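Local coordinates for capsid protein (Macrobrachium rosenbergii nodavirus, PDB 5YKU) that forms the protruding P-domain of a prawn nodavirus capsid and probably contributes to the dimeric spikes on the particle surface, at residues I33-K41 and Y115-N125; V55-E65 and E95-G106. All coordinates share one frame; numbering follows the deposited sequence.

Contact 1: residues I33-K41 and Y115-N125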
loop_
_atom_site.group_PDB
_atom_site.type_symbol
_atom_site.label_atom_id
_atom_site.label_comp_id
_atom_site.label_asym_id
_atom_site.label_seq_id
_atom_site.Cartn_x
_atom_site.Cartn_y
_atom_site.Cartn_z
ATOM N N ILE A 33 5.319 -5.595 3.991
ATOM C CA ILE A 33 5.164 -6.198 2.663
ATOM C C ILE A 33 6.430 -6.936 2.395
ATOM O O ILE A 33 7.554 -6.415 2.622
ATOM C CB ILE A 33 4.864 -5.147 1.598
ATOM C CG1 ILE A 33 3.536 -4.462 1.886
ATOM C CG2 ILE A 33 4.856 -5.727 0.187
ATOM C CD1 ILE A 33 3.015 -3.475 0.829
ATOM N N THR A 34 6.345 -8.146 1.895
ATOM C CA THR A 34 7.512 -9.029 1.733
ATOM C C THR A 34 7.520 -9.588 0.319
ATOM O O THR A 34 6.601 -9.407 -0.453
ATOM C CB THR A 34 7.488 -10.083 2.840
ATOM O OG1 THR A 34 8.725 -10.811 2.941
ATOM C CG2 THR A 34 6.397 -11.070 2.473
ATOM N N GLY A 35 8.662 -10.227 -0.017
ATOM C CA GLY A 35 8.785 -10.845 -1.292
ATOM C C GLY A 35 9.172 -9.935 -2.434
ATOM O O GLY A 35 8.937 -10.240 -3.600
ATOM N N LEU A 36 9.623 -8.728 -2.140
ATOM C CA LEU A 36 9.997 -7.733 -3.168
ATOM C C LEU A 36 11.447 -7.930 -3.503
ATOM O O LEU A 36 12.215 -8.473 -2.698
ATOM C CB LEU A 36 9.800 -6.332 -2.624
ATOM C CG LEU A 36 8.407 -5.999 -2.196
ATOM C CD1 LEU A 36 8.419 -4.628 -1.479
ATOM C CD2 LEU A 36 7.455 -6.000 -3.341
ATOM N N LYS A 37 11.877 -7.516 -4.685
ATOM C CA LYS A 37 13.282 -7.637 -5.022
ATOM C C LYS A 37 14.077 -6.794 -4.056
ATOM O O LYS A 37 13.874 -5.569 -3.969
ATOM C CB LYS A 37 13.581 -7.258 -6.474
ATOM C CG LYS A 37 14.938 -7.541 -6.917
ATOM C CD LYS A 37 15.108 -7.333 -8.429
ATOM C CE LYS A 37 16.471 -7.814 -8.850
ATOM N NZ LYS A 37 17.604 -7.127 -8.283
ATOM N N PRO A 38 15.101 -7.338 -3.364
ATOM C CA PRO A 38 15.790 -6.512 -2.440
ATOM C C PRO A 38 16.430 -5.284 -3.075
ATOM O O PRO A 38 17.007 -5.345 -4.173
ATOM C CB PRO A 38 16.838 -7.432 -1.843
ATOM C CG PRO A 38 16.195 -8.802 -1.951
ATOM C CD PRO A 38 15.447 -8.790 -3.235
ATOM N N ASN A 39 16.282 -4.188 -2.368
ATOM C CA ASN A 39 16.853 -2.879 -2.789
ATOM C C ASN A 39 16.199 -2.247 -4.029
ATOM O O ASN A 39 16.638 -1.181 -4.432
ATOM C CB ASN A 39 18.394 -2.930 -2.958
ATOM C CG ASN A 39 19.032 -3.626 -1.770
ATOM O OD1 ASN A 39 18.862 -3.264 -0.650
ATOM N ND2 ASN A 39 19.720 -4.712 -2.090
ATOM N N SER A 40 15.151 -2.846 -4.579
ATOM C CA SER A 40 14.510 -2.235 -5.749
ATOM C C SER A 40 13.642 -1.068 -5.297
ATOM O O SER A 40 13.193 -0.987 -4.160
ATOM C CB SER A 40 13.698 -3.261 -6.499
ATOM O OG SER A 40 14.564 -4.055 -7.315
ATOM N N LYS A 41 13.396 -0.189 -6.241
ATOM C CA LYS A 41 12.588 1.046 -6.067
ATOM C C LYS A 41 11.234 0.785 -6.703
ATOM O O LYS A 41 11.086 0.278 -7.802
ATOM C CB LYS A 41 13.251 2.198 -6.766
ATOM C CG LYS A 41 14.608 2.459 -6.191
ATOM C CD LYS A 41 15.444 3.257 -7.206
ATOM C CE LYS A 41 16.783 3.844 -6.670
ATOM N NZ LYS A 41 17.561 4.452 -7.846
ATOM N N TYR A 115 -4.011 -2.656 -2.308
ATOM C CA TYR A 115 -2.894 -1.957 -2.861
ATOM C C TYR A 115 -2.315 -2.652 -4.069
ATOM O O TYR A 115 -2.480 -3.855 -4.281
ATOM C CB TYR A 115 -1.796 -1.722 -1.795
ATOM C CG TYR A 115 -1.075 -2.979 -1.391
ATOM C CD1 TYR A 115 -0.109 -3.568 -2.183
ATOM C CD2 TYR A 115 -1.339 -3.557 -0.142
ATOM C CE1 TYR A 115 0.571 -4.715 -1.690
ATOM C CE2 TYR A 115 -0.768 -4.703 0.276
ATOM C CZ TYR A 115 0.216 -5.257 -0.501
ATOM O OH TYR A 115 0.833 -6.446 -0.055
ATOM N N ARG A 116 -1.651 -1.850 -4.931
ATOM C CA ARG A 116 -0.968 -2.293 -6.170
ATOM C C ARG A 116 0.444 -1.778 -6.132
ATOM O O ARG A 116 0.641 -0.573 -5.915
ATOM C CB ARG A 116 -1.743 -1.805 -7.371
ATOM C CG ARG A 116 -1.082 -2.224 -8.685
ATOM C CD ARG A 116 -1.861 -1.654 -9.892
ATOM N NE ARG A 116 -3.263 -2.004 -9.878
ATOM C CZ ARG A 116 -3.779 -3.180 -10.132
ATOM N NH1 ARG A 116 -3.054 -4.176 -10.567
ATOM N NH2 ARG A 116 -5.111 -3.292 -10.044
ATOM N N ILE A 117 1.382 -2.630 -6.390
ATOM C CA ILE A 117 2.803 -2.222 -6.453
ATOM C C ILE A 117 3.253 -2.186 -7.858
ATOM O O ILE A 117 2.948 -3.105 -8.684
ATOM C CB ILE A 117 3.672 -3.158 -5.611
ATOM C CG1 ILE A 117 3.343 -2.933 -4.126
ATOM C CG2 ILE A 117 5.166 -2.910 -5.894
ATOM C CD1 ILE A 117 4.018 -3.832 -3.139
ATOM N N ILE A 118 3.856 -1.069 -8.246
ATOM C CA ILE A 118 4.380 -0.821 -9.579
ATOM C C ILE A 118 5.884 -0.880 -9.528
ATOM O O ILE A 118 6.550 -0.142 -8.717
ATOM C CB ILE A 118 3.946 0.482 -10.168
ATOM C CG1 ILE A 118 2.415 0.455 -10.265
ATOM C CG2 ILE A 118 4.555 0.736 -11.527
ATOM C CD1 ILE A 118 1.845 1.807 -10.480
ATOM N N ARG A 119 6.522 -1.702 -10.389
ATOM C CA ARG A 119 7.951 -1.858 -10.467
ATOM C C ARG A 119 8.443 -1.613 -11.868
ATOM O O ARG A 119 7.958 -2.266 -12.809
ATOM C CB ARG A 119 8.315 -3.329 -10.107
ATOM C CG ARG A 119 9.783 -3.634 -10.205
ATOM C CD ARG A 119 10.016 -5.133 -10.046
ATOM N NE ARG A 119 11.338 -5.557 -10.469
ATOM C CZ ARG A 119 11.657 -6.770 -10.899
ATOM N NH1 ARG A 119 12.885 -6.935 -11.294
ATOM N NH2 ARG A 119 10.680 -7.685 -10.970
ATOM N N ALA A 120 9.329 -0.664 -12.083
ATOM C CA ALA A 120 10.054 -0.510 -13.383
ATOM C C ALA A 120 11.112 -1.638 -13.468
ATOM O O ALA A 120 11.975 -1.748 -12.600
ATOM C CB ALA A 120 10.738 0.846 -13.436
ATOM N N ILE A 121 10.970 -2.448 -14.502
ATOM C CA ILE A 121 11.915 -3.529 -14.780
ATOM C C ILE A 121 12.997 -2.984 -15.741
ATOM O O ILE A 121 12.695 -2.856 -16.934
ATOM C CB ILE A 121 11.197 -4.754 -15.283
ATOM C CG1 ILE A 121 10.232 -5.230 -14.165
ATOM C CG2 ILE A 121 12.260 -5.856 -15.544
ATOM C CD1 ILE A 121 9.401 -6.424 -14.540
ATOM N N VAL A 122 14.079 -2.578 -15.185
ATOM C CA VAL A 122 15.149 -1.889 -15.945
ATOM C C VAL A 122 16.374 -1.946 -15.119
ATOM O O VAL A 122 16.311 -2.002 -13.879
ATOM C CB VAL A 122 14.699 -0.449 -16.252
ATOM C CG1 VAL A 122 14.613 0.399 -14.974
ATOM C CG2 VAL A 122 15.670 0.189 -17.291
ATOM N N GLY A 123 17.541 -2.065 -15.752
ATOM C CA GLY A 123 18.745 -2.286 -14.988
ATOM C C GLY A 123 18.677 -3.530 -14.115
ATOM O O GLY A 123 18.237 -4.560 -14.544
ATOM N N ASN A 124 19.038 -3.374 -12.879
ATOM C CA ASN A 124 18.824 -4.378 -11.873
ATOM C C ASN A 124 17.614 -4.155 -10.940
ATOM O O ASN A 124 17.419 -4.856 -9.962
ATOM C CB ASN A 124 20.083 -4.504 -11.035
ATOM C CG ASN A 124 21.233 -5.048 -11.859
ATOM O OD1 ASN A 124 21.107 -6.065 -12.533
ATOM N ND2 ASN A 124 22.281 -4.337 -11.812
ATOM N N ASN A 125 16.784 -3.205 -11.311
ATOM C CA ASN A 125 15.574 -2.914 -10.491
ATOM C C ASN A 125 14.496 -3.925 -10.606
ATOM O O ASN A 125 14.385 -4.511 -11.730
ATOM C CB ASN A 125 14.943 -1.588 -10.946
ATOM C CG ASN A 125 14.114 -1.015 -9.784
ATOM O OD1 ASN A 125 14.664 -0.702 -8.754
ATOM N ND2 ASN A 125 12.822 -0.921 -9.981
#

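Contact 2: residues V55-E65 and E95-G106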
loop_
_atom_site.group_PDB
_atom_site.type_symbol
_atom_site.label_atom_id
_atom_site.label_comp_id
_atom_site.label_asym_id
_atom_site.label_seq_id
_atom_site.Cartn_x
_atom_site.Cartn_y
_atom_site.Cartn_z
ATOM N N VAL A 55 -20.004 2.631 6.843
ATOM C CA VAL A 55 -19.725 2.968 8.233
ATOM C C VAL A 55 -18.374 3.608 8.366
ATOM O O VAL A 55 -17.671 3.483 9.384
ATOM C CB VAL A 55 -20.035 1.843 9.217
ATOM C CG1 VAL A 55 -21.532 1.537 9.237
ATOM C CG2 VAL A 55 -19.248 0.618 8.950
ATOM N N LEU A 56 -18.006 4.394 7.337
ATOM C CA LEU A 56 -16.991 5.389 7.485
ATOM C C LEU A 56 -15.647 4.826 7.912
ATOM O O LEU A 56 -15.100 5.072 8.992
ATOM C CB LEU A 56 -17.351 6.546 8.421
ATOM C CG LEU A 56 -18.522 7.428 7.962
ATOM C CD1 LEU A 56 -19.892 6.811 8.144
ATOM C CD2 LEU A 56 -18.473 8.790 8.780
ATOM N N GLN A 57 -15.077 3.923 7.116
ATOM C CA GLN A 57 -13.855 3.211 7.414
ATOM C C GLN A 57 -12.693 3.971 6.806
ATOM O O GLN A 57 -12.413 3.904 5.589
ATOM C CB GLN A 57 -13.990 1.733 6.971
ATOM C CG GLN A 57 -15.066 1.040 7.754
ATOM C CD GLN A 57 -15.282 -0.412 7.475
ATOM O OE1 GLN A 57 -14.937 -0.907 6.363
ATOM N NE2 GLN A 57 -15.838 -1.102 8.394
ATOM N N LYS A 58 -11.993 4.767 7.593
ATOM C CA LYS A 58 -10.882 5.586 7.163
ATOM C C LYS A 58 -9.553 4.906 7.451
ATOM O O LYS A 58 -9.333 4.405 8.579
ATOM C CB LYS A 58 -10.875 6.916 7.945
ATOM C CG LYS A 58 -9.832 7.912 7.428
ATOM C CD LYS A 58 -9.806 9.218 8.280
ATOM C CE LYS A 58 -8.802 10.165 7.775
ATOM N NZ LYS A 58 -8.926 11.379 8.693
ATOM N N CYS A 59 -8.671 4.873 6.455
ATOM C CA CYS A 59 -7.329 4.336 6.672
ATOM C C CYS A 59 -6.318 5.228 5.988
ATOM O O CYS A 59 -6.553 5.636 4.843
ATOM C CB CYS A 59 -7.293 2.906 6.048
ATOM S SG CYS A 59 -5.624 2.163 6.116
ATOM N N THR A 60 -5.266 5.520 6.689
ATOM C CA THR A 60 -4.155 6.322 6.170
ATOM C C THR A 60 -2.873 5.580 6.319
ATOM O O THR A 60 -2.628 4.993 7.442
ATOM C CB THR A 60 -4.060 7.675 6.898
ATOM O OG1 THR A 60 -5.335 8.300 6.940
ATOM C CG2 THR A 60 -3.115 8.586 6.246
ATOM N N ILE A 61 -2.038 5.533 5.321
ATOM C CA ILE A 61 -0.822 4.705 5.310
ATOM C C ILE A 61 0.351 5.520 4.942
ATOM O O ILE A 61 0.315 6.303 3.990
ATOM C CB ILE A 61 -0.968 3.520 4.349
ATOM C CG1 ILE A 61 -2.317 2.840 4.756
ATOM C CG2 ILE A 61 0.284 2.641 4.381
ATOM C CD1 ILE A 61 -2.491 1.577 4.094
ATOM N N THR A 62 1.462 5.314 5.679
ATOM C CA THR A 62 2.752 5.850 5.327
ATOM C C THR A 62 3.783 4.716 5.391
ATOM O O THR A 62 3.484 3.646 5.975
ATOM C CB THR A 62 3.133 7.017 6.268
ATOM O OG1 THR A 62 3.161 6.523 7.620
ATOM C CG2 THR A 62 2.243 8.181 6.128
ATOM N N CYS A 63 4.963 4.935 4.856
ATOM C CA CYS A 63 6.031 3.911 4.852
ATOM C C CYS A 63 7.174 4.305 5.769
ATOM O O CYS A 63 7.557 5.488 5.788
ATOM C CB CYS A 63 6.540 3.755 3.436
ATOM S SG CYS A 63 7.801 2.504 3.210
ATOM N N ASN A 64 7.643 3.353 6.533
ATOM C CA ASN A 64 8.699 3.597 7.541
ATOM C C ASN A 64 10.052 3.465 6.954
ATOM O O ASN A 64 11.003 3.801 7.663
ATOM C CB ASN A 64 8.573 2.541 8.647
ATOM C CG ASN A 64 7.348 2.603 9.452
ATOM O OD1 ASN A 64 6.399 3.216 9.196
ATOM N ND2 ASN A 64 7.391 1.815 10.510
ATOM N N GLU A 65 10.246 3.029 5.746
ATOM C CA GLU A 65 11.573 2.841 5.138
ATOM C C GLU A 65 12.325 4.182 5.027
ATOM O O GLU A 65 11.707 5.190 4.701
ATOM C CB GLU A 65 11.557 2.117 3.793
ATOM C CG GLU A 65 11.028 0.740 3.874
ATOM C CD GLU A 65 11.657 -0.144 4.962
ATOM O OE1 GLU A 65 12.917 -0.209 4.936
ATOM O OE2 GLU A 65 10.913 -0.796 5.776
ATOM N N GLU A 95 11.770 -6.369 1.851
ATOM C CA GLU A 95 10.621 -5.949 2.563
ATOM C C GLU A 95 10.516 -4.446 2.671
ATOM O O GLU A 95 11.468 -3.695 2.546
ATOM C CB GLU A 95 10.631 -6.602 3.971
ATOM C CG GLU A 95 10.650 -8.105 3.977
ATOM C CD GLU A 95 10.208 -8.704 5.353
ATOM O OE1 GLU A 95 10.305 -8.057 6.327
ATOM O OE2 GLU A 95 9.797 -9.826 5.191
ATOM N N ALA A 96 9.294 -4.019 3.056
ATOM C CA ALA A 96 9.078 -2.634 3.442
ATOM C C ALA A 96 8.004 -2.600 4.491
ATOM O O ALA A 96 6.991 -3.284 4.347
ATOM C CB ALA A 96 8.730 -1.784 2.222
ATOM N N THR A 97 8.197 -1.811 5.515
ATOM C CA THR A 97 7.260 -1.693 6.595
ATOM C C THR A 97 6.449 -0.439 6.434
ATOM O O THR A 97 6.964 0.641 6.164
ATOM C CB THR A 97 7.973 -1.630 7.938
ATOM O OG1 THR A 97 8.729 -2.847 8.136
ATOM C CG2 THR A 97 7.022 -1.480 9.112
ATOM N N PHE A 98 5.164 -0.544 6.603
ATOM C CA PHE A 98 4.155 0.540 6.563
ATOM C C PHE A 98 3.445 0.697 7.854
ATOM O O PHE A 98 3.220 -0.286 8.558
ATOM C CB PHE A 98 3.115 0.248 5.444
ATOM C CG PHE A 98 3.761 0.200 4.082
ATOM C CD1 PHE A 98 4.398 -0.978 3.633
ATOM C CD2 PHE A 98 3.732 1.266 3.241
ATOM C CE1 PHE A 98 5.057 -0.992 2.409
ATOM C CE2 PHE A 98 4.385 1.227 2.017
ATOM C CZ PHE A 98 5.049 0.103 1.599
ATOM N N THR A 99 3.109 1.927 8.145
ATOM C CA THR A 99 2.291 2.273 9.316
ATOM C C THR A 99 0.912 2.631 8.885
ATOM O O THR A 99 0.730 3.502 7.986
ATOM C CB THR A 99 2.889 3.424 10.110
ATOM O OG1 THR A 99 4.151 2.943 10.657
ATOM C CG2 THR A 99 2.030 3.798 11.307
ATOM N N LEU A 100 -0.077 1.983 9.369
ATOM C CA LEU A 100 -1.465 2.148 9.134
ATOM C C LEU A 100 -2.150 2.795 10.293
ATOM O O LEU A 100 -1.976 2.394 11.440
ATOM C CB LEU A 100 -2.182 0.843 8.819
ATOM C CG LEU A 100 -1.661 0.051 7.583
ATOM C CD1 LEU A 100 -0.509 -0.875 8.012
ATOM C CD2 LEU A 100 -2.754 -0.727 6.922
ATOM N N VAL A 101 -2.900 3.853 10.070
ATOM C CA VAL A 101 -3.715 4.530 11.069
ATOM C C VAL A 101 -5.160 4.419 10.628
ATOM O O VAL A 101 -5.496 4.900 9.501
ATOM C CB VAL A 101 -3.287 5.959 11.266
ATOM C CG1 VAL A 101 -4.224 6.660 12.291
ATOM C CG2 VAL A 101 -1.817 6.129 11.634
ATOM N N THR A 102 -5.948 3.723 11.392
ATOM C CA THR A 102 -7.347 3.447 11.035
ATOM C C THR A 102 -8.273 4.094 11.992
ATOM O O THR A 102 -8.058 4.110 13.174
ATOM C CB THR A 102 -7.640 1.990 10.829
ATOM O OG1 THR A 102 -7.267 1.281 12.026
ATOM C CG2 THR A 102 -6.833 1.391 9.669
ATOM N N ASP A 103 -9.372 4.615 11.496
ATOM C CA ASP A 103 -10.441 5.250 12.249
ATOM C C ASP A 103 -11.751 4.835 11.543
ATOM O O ASP A 103 -12.114 5.355 10.487
ATOM C CB ASP A 103 -10.261 6.788 12.263
ATOM C CG ASP A 103 -11.377 7.467 12.948
ATOM O OD1 ASP A 103 -12.389 6.893 13.323
ATOM O OD2 ASP A 103 -11.258 8.736 12.943
ATOM N N TYR A 104 -12.378 3.802 12.040
ATOM C CA TYR A 104 -13.550 3.185 11.473
ATOM C C TYR A 104 -14.733 3.482 12.376
ATOM O O TYR A 104 -14.639 3.178 13.583
ATOM C CB TYR A 104 -13.362 1.676 11.300
ATOM C CG TYR A 104 -12.439 1.137 10.230
ATOM C CD1 TYR A 104 -11.439 1.926 9.646
ATOM C CD2 TYR A 104 -12.537 -0.190 9.801
ATOM C CE1 TYR A 104 -10.563 1.405 8.691
ATOM C CE2 TYR A 104 -11.701 -0.693 8.859
ATOM C CZ TYR A 104 -10.673 0.091 8.328
ATOM O OH TYR A 104 -9.792 -0.385 7.365
ATOM N N GLN A 105 -15.829 3.983 11.894
ATOM C CA GLN A 105 -17.009 4.220 12.777
ATOM C C GLN A 105 -17.569 2.932 13.243
ATOM O O GLN A 105 -17.946 2.776 14.403
ATOM C CB GLN A 105 -18.028 5.027 12.070
ATOM C CG GLN A 105 -19.294 5.284 12.931
ATOM C CD GLN A 105 -20.330 5.980 12.140
ATOM O OE1 GLN A 105 -21.341 5.297 11.759
ATOM N NE2 GLN A 105 -20.130 7.126 11.850
ATOM N N GLY A 106 -17.633 1.927 12.372
ATOM C CA GLY A 106 -17.983 0.544 12.643
ATOM C C GLY A 106 -17.019 -0.431 12.072
ATOM O O GLY A 106 -16.333 -0.056 11.084
HETATM O O HOH W 1 -9.411 10.449 11.496
HETATM O O HOH W 2 -6.761 7.293 9.021
HETATM O O HOH W 3 0.742 6.263 8.837
HETATM O O HOH W 4 10.992 -3.537 6.828
#

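Contact 1: residues I33-K41 and Y115-N125
Ile33 packs on Tyr115 and Ile117, and Leu36 on Ile117, where strand 26-33 runs into its loop. In this eight-stranded antiparallel jelly roll, strands 10-18, 114-121, 41-47 and 81-89 form one layer and 69-75, 57-63, 96-104 and 26-33 the other, with these side chains between. In this buried part Ile33 CD1 sits over one face of the Tyr115 ring, displaced toward the rim, 3.9 Å from the ring centroid and 25° off its normal. Tyr115 CG lies between the backbone N and the carbonyl carbon (chi1 71°), which turns the ring toward the loop. Ile33 CG2 and Ile117 CD1 approach tip to tip at 3.9 Å, and Leu36 CD2 flanks the same methyl at 4.1 Å. Ile44 and Trp19 also border this cluster.

The opposite end is more open and polar. There a type II turn, Lys37 to Ser40, faces the type II' turn Val122 to Asn125. Exposed Lys37 bends at its last torsion to bring NZ 2.8 Å from Asn124 O, while its CD rests obliquely against the Arg119 guanidinium. Arg119 NH1 donates to Asn125 O. The Asn125 side-chain amide pairs with the Lys41 backbone: Lys41 N donates to Asn125 OD1 (2.9 Å) on a lone pair, and Asn125 ND2 returns a nearly straight bond to Lys41 O (3.0 Å). Asn125 ND2 makes a second in-plane bond, to Ala120 O at 2.9 Å.

Contact 2: residues V55-E65 and E95-G106
Gln57 and Tyr104 both set CG anti to the carbonyl carbon (chi1 -64° for Gln57), and Gln57 thereby comes to lie across the tyrosine ring. Gln57 CB stands above the ring centre, 3.5 Å from the Tyr104 centroid and 6° off the normal, a CH-pi contact. The extended glutamine chain then carries NE2 to Gly106 O at 2.9 Å, while Gln57 OE1 is taken by Arg50.

This face belongs to an antiparallel ladder between strands 57-63 and 96-104, neighbours in one layer of the jelly roll. Lys58-Asp103, Thr60-Val101 and Thr62-Thr99 are its hydrogen-bonded pairs, each closed by two backbone bonds. Along the buried face, Ile61 and Leu100 lie side by side with CD1 of Ile61 3.7 Å from CD2 of Leu100. Further on, Cys63 SG is 4.2 Å from the Phe98 centroid, over the face but toward the rim, a sulfur-aromatic contact.

The other face, apart from Val101, is polar and carries bound waters. Lys58 NZ and Asp103 OD2 stand 5.5 Å apart with a water between them, and Asp103 OD1 forms a salt bridge with Lys26. Separate waters join the hydroxyls of Thr60 and Thr62 to the carbonyl O of Val101 and Thr99. Thr99 OG1 donates to a lone pair of Asn64 OD1 at 2.7 Å.

Beyond the last bridge, the bent chain of Glu65 places OE2 2.9 Å from Thr97 N, which meets it on the anti side, 22° out of the carboxylate plane; a water donates to the same oxygen. A carboxylate thus substitutes for a strand carbonyl, and these two donors would probably favour its ionised form.

In the fold
From the N terminus, the chain runs through strands 10-18 and 26-33 into loop 33-41, the first half of contact 1. It then makes strands 41-47, 57-63, 69-75, 81-89 and 96-104 before strand 114-121 closes contact 1 near the C terminus. Contact 2, spanning 29 intervening residues, is nested inside that 73-residue loop. Contact 2 lies within the layer that holds 26-33, whereas contact 1 joins the two layers of the jelly roll across its interior. The two touch around the start of strand 96-104: Ile33 N lies 2.9 Å from Ala96 O, Ile33 CD1 packs on Phe98 CE1, and Thr34 OG1 bonds to Glu95 OE2, itself a ligand of a zinc ion.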